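Local coordinates for protein terminal uridylyltransferase 1 (Trypanosoma brucei, PDB 5HZD) that adds uridines from UTP to the 3' ends of guide RNAs, ribosomal RNAs and some mRNAs in mitochondrial RNA editing, at residues Ile294-Leu299 against Asp467-Asn472; Ser336-Ile341 against Leu463-Pro468. All coordinates share one frame; numbering follows the deposited sequence. Where two conformers were deposited one is given.

Contact 1: Ile294-Leu299 against Asp467-Asn472; sequences IRNSTL and DPYEEN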
ATOM      1  N   ILE A 294       1.008  -9.314   2.260  1.00 12.93           N
ATOM      2  CA  ILE A 294       1.967  -9.322   3.364  1.00 11.33           C
ATOM      3  C   ILE A 294       3.380  -9.585   2.859  1.00 13.87           C
ATOM      4  O   ILE A 294       4.335  -8.870   3.204  1.00 13.86           O
ATOM      5  CB  ILE A 294       1.598 -10.395   4.405  1.00 12.44           C
ATOM      6  CG1 ILE A 294       0.202 -10.120   4.964  1.00 12.23           C
ATOM      7  CG2 ILE A 294       2.615 -10.422   5.530  1.00 18.69           C
ATOM      8  CD1 ILE A 294      -0.404 -11.333   5.691  1.00 13.97           C
ATOM      9  N   ARG A 295       3.519 -10.619   2.037  1.00 14.52           N
ATOM     10  CA  ARG A 295       4.825 -10.993   1.514  1.00 12.30           C
ATOM     11  C   ARG A 295       5.388  -9.882   0.633  1.00 12.17           C
ATOM     12  O   ARG A 295       6.594  -9.568   0.732  1.00 14.65           O
ATOM     13  CB  ARG A 295       4.706 -12.285   0.721  1.00 14.54           C
ATOM     14  CG  ARG A 295       6.051 -12.973   0.548  1.00 14.23           C
ATOM     15  CD  ARG A 295       5.887 -14.199  -0.320  1.00 15.04           C
ATOM     16  NE  ARG A 295       7.063 -15.047  -0.326  1.00 15.26           N
ATOM     17  CZ  ARG A 295       7.160 -16.120  -1.101  1.00 18.16           C
ATOM     18  NH1 ARG A 295       6.122 -16.429  -1.893  1.00 18.89           N
ATOM     19  NH2 ARG A 295       8.268 -16.875  -1.077  1.00 18.08           N
ATOM     20  N   ASN A 296       4.537  -9.290  -0.207  1.00 13.10           N
ATOM     21  CA  ASN A 296       4.977  -8.207  -1.094  1.00 12.99           C
ATOM     22  C   ASN A 296       5.516  -7.047  -0.251  1.00 14.09           C
ATOM     23  O   ASN A 296       6.594  -6.504  -0.530  1.00 13.19           O
ATOM     24  CB  ASN A 296       3.825  -7.680  -1.932  1.00 14.16           C
ATOM     25  CG  ASN A 296       3.433  -8.614  -3.043  1.00 18.18           C
ATOM     26  OD1 ASN A 296       3.972  -9.697  -3.185  1.00 21.28           O
ATOM     27  ND2 ASN A 296       2.473  -8.174  -3.855  1.00 24.28           N
ATOM     28  N   SER A 297       4.779  -6.658   0.789  1.00 13.42           N
ATOM     29  CA  SER A 297       5.193  -5.502   1.600  1.00 12.20           C
ATOM     30  C   SER A 297       6.486  -5.803   2.359  1.00 11.36           C
ATOM     31  O   SER A 297       7.343  -4.930   2.523  1.00 12.17           O
ATOM     32  CB  SER A 297       4.082  -5.107   2.591  1.00 12.70           C
ATOM     33  OG  SER A 297       2.913  -4.682   1.903  1.00 13.51           O
ATOM     34  N   THR A 298       6.657  -7.044   2.801  1.00 12.32           N
ATOM     35  CA  THR A 298       7.823  -7.429   3.565  1.00 12.08           C
ATOM     36  C   THR A 298       9.059  -7.433   2.652  1.00 14.50           C
ATOM     37  O   THR A 298      10.139  -6.998   3.070  1.00 13.97           O
ATOM     38  CB  THR A 298       7.585  -8.800   4.211  1.00 14.48           C
ATOM     39  OG1 THR A 298       6.424  -8.712   5.053  1.00 16.02           O
ATOM     40  CG2 THR A 298       8.777  -9.216   5.032  1.00 16.80           C
ATOM     41  N   LEU A 299       8.896  -7.842   1.394  1.00 12.24           N
ATOM     42  CA  LEU A 299      10.020  -7.749   0.442  1.00 14.87           C
ATOM     43  C   LEU A 299      10.431  -6.284   0.222  1.00 13.44           C
ATOM     44  O   LEU A 299      11.641  -5.961   0.254  1.00 13.01           O
ATOM     45  CB  LEU A 299       9.607  -8.351  -0.906  1.00 12.60           C
ATOM     46  CG  LEU A 299      10.690  -8.266  -2.000  1.00 14.03           C
ATOM     47  CD1 LEU A 299      11.973  -8.954  -1.570  1.00 15.39           C
ATOM     48  CD2 LEU A 299      10.117  -8.869  -3.299  1.00 14.66           C
ATOM     49  N   ASP A 467       6.633  -9.544 -12.035  1.00 14.88           N
ATOM     50  CA  ASP A 467       6.110  -9.601 -10.666  1.00 14.48           C
ATOM     51  C   ASP A 467       6.939 -10.601  -9.849  1.00 13.14           C
ATOM     52  O   ASP A 467       7.189 -11.737 -10.286  1.00 15.24           O
ATOM     53  CB  ASP A 467       4.646 -10.046 -10.674  1.00 16.29           C
ATOM     54  CG  ASP A 467       4.023  -9.979  -9.310  1.00 22.45           C
ATOM     55  OD1 ASP A 467       4.289 -10.871  -8.493  1.00 25.63           O
ATOM     56  OD2 ASP A 467       3.249  -9.053  -9.058  1.00 23.11           O
ATOM     57  N   PRO A 468       7.405 -10.184  -8.656  1.00 15.11           N
ATOM     58  CA  PRO A 468       8.294 -11.050  -7.879  1.00 15.04           C
ATOM     59  C   PRO A 468       7.714 -12.420  -7.517  1.00 16.80           C
ATOM     60  O   PRO A 468       8.459 -13.402  -7.531  1.00 18.87           O
ATOM     61  CB  PRO A 468       8.526 -10.228  -6.608  1.00 15.34           C
ATOM     62  CG  PRO A 468       8.501  -8.822  -7.100  1.00 19.50           C
ATOM     63  CD  PRO A 468       7.373  -8.813  -8.124  1.00 14.73           C
ATOM     64  N   TYR A 469       6.416 -12.493  -7.224  1.00 16.90           N
ATOM     65  CA  TYR A 469       5.849 -13.767  -6.726  1.00 16.00           C
ATOM     66  C   TYR A 469       4.829 -14.434  -7.640  1.00 23.00           C
ATOM     67  O   TYR A 469       4.510 -15.618  -7.467  1.00 26.94           O
ATOM     68  CB  TYR A 469       5.274 -13.588  -5.315  1.00 19.87           C
ATOM     69  CG  TYR A 469       6.327 -13.183  -4.301  1.00 15.90           C
ATOM     70  CD1 TYR A 469       7.383 -14.046  -3.966  1.00 16.46           C
ATOM     71  CD2 TYR A 469       6.274 -11.935  -3.697  1.00 14.37           C
ATOM     72  CE1 TYR A 469       8.358 -13.670  -3.055  1.00 16.56           C
ATOM     73  CE2 TYR A 469       7.238 -11.550  -2.783  1.00 17.28           C
ATOM     74  CZ  TYR A 469       8.267 -12.410  -2.479  1.00 15.91           C
ATOM     75  OH  TYR A 469       9.206 -12.033  -1.568  1.00 17.60           O
ATOM     76  N   GLU A 470       4.329 -13.708  -8.626  1.00 22.32           N
ATOM     77  CA  GLU A 470       3.482 -14.347  -9.633  1.00 24.70           C
ATOM     78  C   GLU A 470       4.254 -14.599 -10.935  1.00 23.74           C
ATOM     79  O   GLU A 470       4.520 -13.660 -11.702  1.00 31.57           O
ATOM     80  CB  GLU A 470       2.243 -13.504  -9.880  1.00 29.78           C
ATOM     81  CG  GLU A 470       1.254 -14.155 -10.838  1.00 43.74           C
ATOM     82  CD  GLU A 470      -0.171 -13.652 -10.651  1.00 52.94           C
ATOM     83  OE1 GLU A 470      -0.962 -13.732 -11.621  1.00 56.57           O
ATOM     84  OE2 GLU A 470      -0.500 -13.194  -9.530  1.00 56.35           O
ATOM     85  N   GLU A 471       4.584 -15.850 -11.233  1.00 31.20           N
ATOM     86  CA  GLU A 471       5.281 -16.101 -12.493  1.00 30.51           C
ATOM     87  C   GLU A 471       4.392 -15.817 -13.708  1.00 24.03           C
ATOM     88  O   GLU A 471       3.159 -15.929 -13.667  1.00 25.89           O
ATOM     89  CB  GLU A 471       5.893 -17.498 -12.578  1.00 35.86           C
ATOM     90  CG  GLU A 471       7.062 -17.577 -13.566  1.00 37.93           C
ATOM     91  CD  GLU A 471       7.542 -19.008 -13.788  1.00 46.94           C
ATOM     92  OE1 GLU A 471       8.264 -19.259 -14.783  1.00 43.13           O
ATOM     93  OE2 GLU A 471       7.198 -19.885 -12.962  1.00 56.39           O
ATOM     94  N   ASN A 472       5.061 -15.375 -14.758  1.00 24.36           N
ATOM     95  CA  ASN A 472       4.447 -15.040 -16.014  1.00 21.38           C
ATOM     96  C   ASN A 472       3.449 -13.914 -15.966  1.00 17.79           C
ATOM     97  O   ASN A 472       2.566 -13.860 -16.810  1.00 25.29           O
ATOM     98  CB  ASN A 472       3.829 -16.272 -16.684  1.00 19.89           C
ATOM     99  CG  ASN A 472       3.757 -16.108 -18.187  1.00 28.20           C
ATOM    100  OD1 ASN A 472       4.597 -15.417 -18.776  1.00 30.55           O
ATOM    101  ND2 ASN A 472       2.748 -16.703 -18.811  1.00 29.80           N
TER
HETATM  102  O   HOH W   1       4.875 -10.013  -6.008  1.00 22.74           O
HETATM  103  O   HOH W   2       1.766  -9.673  -6.516  1.00 37.04           O

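Contact 2: Ser336-Ile341 against Leu463-Pro468; sequences SYAINI and LCIEDP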
ATOM      1  N   SER A 336       1.448   1.242  -8.123  1.00 13.46           N
ATOM      2  CA  SER A 336       2.485   1.743  -7.228  1.00 13.41           C
ATOM      3  C   SER A 336       3.533   0.679  -6.940  1.00 13.89           C
ATOM      4  O   SER A 336       4.737   0.980  -6.822  1.00 13.61           O
ATOM      5  CB  SER A 336       1.874   2.260  -5.928  1.00 15.47           C
ATOM      6  OG  SER A 336       1.086   3.421  -6.214  1.00 18.09           O
ATOM      7  N   TYR A 337       3.114  -0.574  -6.847  1.00 14.94           N
ATOM      8  CA  TYR A 337       4.061  -1.659  -6.646  1.00 14.69           C
ATOM      9  C   TYR A 337       5.053  -1.714  -7.810  1.00 13.79           C
ATOM     10  O   TYR A 337       6.255  -1.859  -7.572  1.00 12.54           O
ATOM     11  CB  TYR A 337       3.296  -2.987  -6.546  1.00 16.15           C
ATOM     12  CG  TYR A 337       4.097  -4.223  -6.172  1.00 17.30           C
ATOM     13  CD1 TYR A 337       4.959  -4.229  -5.090  1.00 16.79           C
ATOM     14  CD2 TYR A 337       3.891  -5.425  -6.847  1.00 18.10           C
ATOM     15  CE1 TYR A 337       5.654  -5.400  -4.718  1.00 18.00           C
ATOM     16  CE2 TYR A 337       4.570  -6.602  -6.478  1.00 20.20           C
ATOM     17  CZ  TYR A 337       5.446  -6.577  -5.419  1.00 21.31           C
ATOM     18  OH  TYR A 337       6.116  -7.747  -5.062  1.00 21.93           O
ATOM     19  N   ALA A 338       4.568  -1.588  -9.041  1.00 12.22           N
ATOM     20  CA  ALA A 338       5.465  -1.628 -10.211  1.00 12.11           C
ATOM     21  C   ALA A 338       6.514  -0.505 -10.152  1.00 11.23           C
ATOM     22  O   ALA A 338       7.702  -0.708 -10.511  1.00 10.86           O
ATOM     23  CB  ALA A 338       4.670  -1.528 -11.488  1.00 11.78           C
ATOM     24  N   ILE A 339       6.089   0.684  -9.724  1.00 10.91           N
ATOM     25  CA  ILE A 339       7.023   1.814  -9.625  1.00 10.55           C
ATOM     26  C   ILE A 339       8.084   1.516  -8.563  1.00 10.67           C
ATOM     27  O   ILE A 339       9.261   1.788  -8.774  1.00 12.07           O
ATOM     28  CB  ILE A 339       6.299   3.141  -9.313  1.00 11.45           C
ATOM     29  CG1 ILE A 339       5.238   3.460 -10.383  1.00 13.39           C
ATOM     30  CG2 ILE A 339       7.312   4.335  -9.270  1.00 10.79           C
ATOM     31  CD1 ILE A 339       5.769   3.489 -11.829  1.00 16.12           C
ATOM     32  N   ASN A 340       7.688   0.941  -7.420  1.00 11.49           N
ATOM     33  CA  ASN A 340       8.690   0.579  -6.414  1.00 11.66           C
ATOM     34  C   ASN A 340       9.676  -0.456  -6.962  1.00 10.46           C
ATOM     35  O   ASN A 340      10.882  -0.405  -6.667  1.00 10.57           O
ATOM     36  CB  ASN A 340       8.018   0.025  -5.153  1.00 11.42           C
ATOM     37  CG  ASN A 340       7.584   1.100  -4.199  1.00 16.51           C
ATOM     38  OD1 ASN A 340       8.282   2.085  -3.999  1.00 16.59           O
ATOM     39  ND2 ASN A 340       6.416   0.915  -3.591  1.00 17.38           N
ATOM     40  N   ILE A 341       9.185  -1.396  -7.786  1.00 10.51           N
ATOM     41  CA  ILE A 341      10.089  -2.371  -8.377  0.77 10.70           C
ATOM     42  C   ILE A 341      11.063  -1.683  -9.344  1.00 10.85           C
ATOM     43  O   ILE A 341      12.255  -2.025  -9.364  1.00 11.32           O
ATOM     44  CB  ILE A 341       9.327  -3.530  -9.039  0.77 10.79           C
ATOM     45  CG1 ILE A 341       8.618  -4.335  -7.941  0.77 12.72           C
ATOM     46  CG2 ILE A 341      10.286  -4.431  -9.855  0.77 11.07           C
ATOM     47  CD1 ILE A 341       7.480  -5.222  -8.461  0.77 12.48           C
ATOM     48  N   LEU A 463       6.905  -2.734 -22.393  1.00 13.99           N
ATOM     49  CA  LEU A 463       7.631  -2.406 -21.174  1.00 13.29           C
ATOM     50  C   LEU A 463       7.416  -3.548 -20.210  1.00 16.05           C
ATOM     51  O   LEU A 463       6.261  -3.854 -19.858  1.00 14.91           O
ATOM     52  CB  LEU A 463       7.070  -1.127 -20.550  1.00 13.02           C
ATOM     53  CG  LEU A 463       6.956   0.109 -21.437  1.00 15.73           C
ATOM     54  CD1 LEU A 463       6.578   1.301 -20.554  1.00 15.50           C
ATOM     55  CD2 LEU A 463       8.276   0.366 -22.149  1.00 14.81           C
ATOM     56  N   CYS A 464       8.494  -4.199 -19.779  1.00 13.02           N
ATOM     57  CA  CYS A 464       8.338  -5.409 -18.978  1.00 12.93           C
ATOM     58  C   CYS A 464       8.875  -5.276 -17.568  1.00 12.54           C
ATOM     59  O   CYS A 464      10.047  -4.918 -17.373  1.00 13.53           O
ATOM     60  CB  CYS A 464       9.060  -6.576 -19.656  1.00 13.33           C
ATOM     61  SG  CYS A 464       8.292  -7.030 -21.225  1.00 15.67           S
ATOM     62  N   ILE A 465       8.028  -5.592 -16.586  1.00 12.30           N
ATOM     63  CA  ILE A 465       8.429  -5.617 -15.180  1.00 11.99           C
ATOM     64  C   ILE A 465       7.892  -6.944 -14.646  1.00 12.79           C
ATOM     65  O   ILE A 465       6.675  -7.203 -14.709  1.00 15.41           O
ATOM     66  CB  ILE A 465       7.785  -4.458 -14.402  1.00 12.51           C
ATOM     67  CG1 ILE A 465       8.255  -3.121 -14.975  1.00 11.65           C
ATOM     68  CG2 ILE A 465       8.170  -4.556 -12.942  1.00 14.17           C
ATOM     69  CD1 ILE A 465       7.628  -1.921 -14.229  1.00 13.76           C
ATOM     70  N   GLU A 466       8.789  -7.802 -14.182  1.00 12.90           N
ATOM     71  CA  GLU A 466       8.390  -9.121 -13.697  1.00 12.30           C
ATOM     72  C   GLU A 466       7.834  -9.004 -12.273  1.00 15.07           C
ATOM     73  O   GLU A 466       8.477  -8.418 -11.382  1.00 13.53           O
ATOM     74  CB  GLU A 466       9.595 -10.076 -13.745  1.00 12.68           C
ATOM     75  CG  GLU A 466       9.275 -11.512 -13.239  1.00 17.10           C
ATOM     76  CD  GLU A 466      10.367 -12.557 -13.472  1.00 20.81           C
ATOM     77  OE1 GLU A 466      11.568 -12.235 -13.656  1.00 14.74           O
ATOM     78  OE2 GLU A 466      10.016 -13.761 -13.481  1.00 23.19           O
ATOM     79  N   ASP A 467       6.633  -9.544 -12.035  1.00 14.88           N
ATOM     80  CA  ASP A 467       6.110  -9.601 -10.666  1.00 14.48           C
ATOM     81  C   ASP A 467       6.939 -10.601  -9.849  1.00 13.14           C
ATOM     82  O   ASP A 467       7.189 -11.737 -10.286  1.00 15.24           O
ATOM     83  CB  ASP A 467       4.646 -10.046 -10.674  1.00 16.29           C
ATOM     84  CG  ASP A 467       4.023  -9.979  -9.310  1.00 22.45           C
ATOM     85  OD1 ASP A 467       4.289 -10.871  -8.493  1.00 25.63           O
ATOM     86  OD2 ASP A 467       3.249  -9.053  -9.058  1.00 23.11           O
ATOM     87  N   PRO A 468       7.405 -10.184  -8.656  1.00 15.11           N
ATOM     88  CA  PRO A 468       8.294 -11.050  -7.879  1.00 15.04           C
ATOM     89  C   PRO A 468       7.714 -12.420  -7.517  1.00 16.80           C
ATOM     90  O   PRO A 468       8.459 -13.402  -7.531  1.00 18.87           O
ATOM     91  CB  PRO A 468       8.526 -10.228  -6.608  1.00 15.34           C
ATOM     92  CG  PRO A 468       8.501  -8.822  -7.100  1.00 19.50           C
ATOM     93  CD  PRO A 468       7.373  -8.813  -8.124  1.00 14.73           C
TER
HETATM   94  O   HOH W   1       4.875 -10.013  -6.008  1.00 22.74           O

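Contact 1: Ile294-Leu299 against Asp467-Asn472
Asn296 on the helix and Tyr469 on the loop are the residues whose backbones come nearest, with CA atoms 8.0 Å apart; the direct contacts between the helix turn and the irregular loop are made by side chains. Tyr469 carries the contact. The extended Arg295 chain lies over one face of its ring: Arg295 CD sits 3.6 Å from the ring centroid in a CH-pi contact, almost on the ring normal. Farther out, the guanidinium lies nearly parallel to the ring, the planes 13° apart, and Tyr469 CE1 is 3.3 Å from Arg295 NE. Arg295 CG is anti to the backbone N (chi1 -161°), which sets it 3.8 Å from Tyr469 CZ. Asn296 meets the ring differently, at its edge: OD1 stands 3.3 Å from Tyr469 CD2, the amide nearly coplanar with the ring. Leu299 CD2 packs on Pro468 CB at 3.9 Å and also touches the phenolic oxygen, while Pro468 CB borders the other ring face near its rim.

No direct hydrogen bond joins the segments. Two waters do so instead, one between Asn296 OD1 and Asp467 OD1, the other between Asn296 ND2 and Asp467 OD2. Asp467 OD1 also takes two backbone N-H groups from opposite faces of the carboxylate: the Tyr469 bond makes an Asx turn, and the Glu470 bond extends it to an Asx motif. Outside the segments, Arg295 NE is bonded to Ile361 O and Tyr469 OH to Pro358 O. Ile294 to Ser297 belong to the UTP site and the loop to the proposed nucleotide recognition motif; the chemistry is consistent with that motif being held against the UTP-site helix by CH-pi and flat guanidinium-on-ring packing and by water bridges from amide to carboxylate.

Contact 2: Ser336-Ile341 against Leu463-Pro468
Tyr337 and Pro468 reach toward each other tip to tip, the phenolic oxygen Tyr337 OH 3.3 Å from Pro468 CG. Asp467 comes from another direction: OD2 stands at the ring edge, 3.8 Å from Tyr337 CE2, with the carboxylate plane turned 60° from the ring. Farther along the loop the packing is aliphatic, Ile465 CD1 lying 4.1 Å from Ala338 CB. Ile341 was modelled in two conformers, so its contacts are tentative; in one of them CD1 lies over the centre of a Tyr337 ring face and also reaches Pro468 CD, while CG2 meets Ile465 CG2.

One water, 2.8 Å from Tyr337 OH, donates a hydrogen bond to Asp467 OD1. Beyond this shell, Ile465 N is held by Asn474 OD1, and Glu466, pointing away from the helix, pairs with Arg421 and Ser418. Leu475 packs against Ile341, and Asn296 and Leu300 touch Tyr337. Tyr337 is a UTP-binding residue at the start of its helix; with Pro468 at the tip of its ring and a water-linked hydroxyl, the arrangement is consistent with the ring position being coupled to the proposed recognition motif.

Overall arrangement
Contacts 1 and 2 end on the same loop, sharing Asp467 and Pro468, and their centres lie 10 Å apart. This loop, in the Cid1-type poly(A) polymerase family region of this fragment of the enzyme, holds the proposed recognition motif and bridges helices 292-304 and 336-349, both of which contribute UTP-binding residues. Contact 2 is the buried one, mostly apolar with one water link; contact 1 is partly buried and more mixed, combining leucine-proline packing with an arginine over a tyrosine face and two water bridges. They meet where Asn296 OD1 packs against Tyr337 OH, and one water serves both, within hydrogen-bonding distance of each of these oxygens and of Asp467.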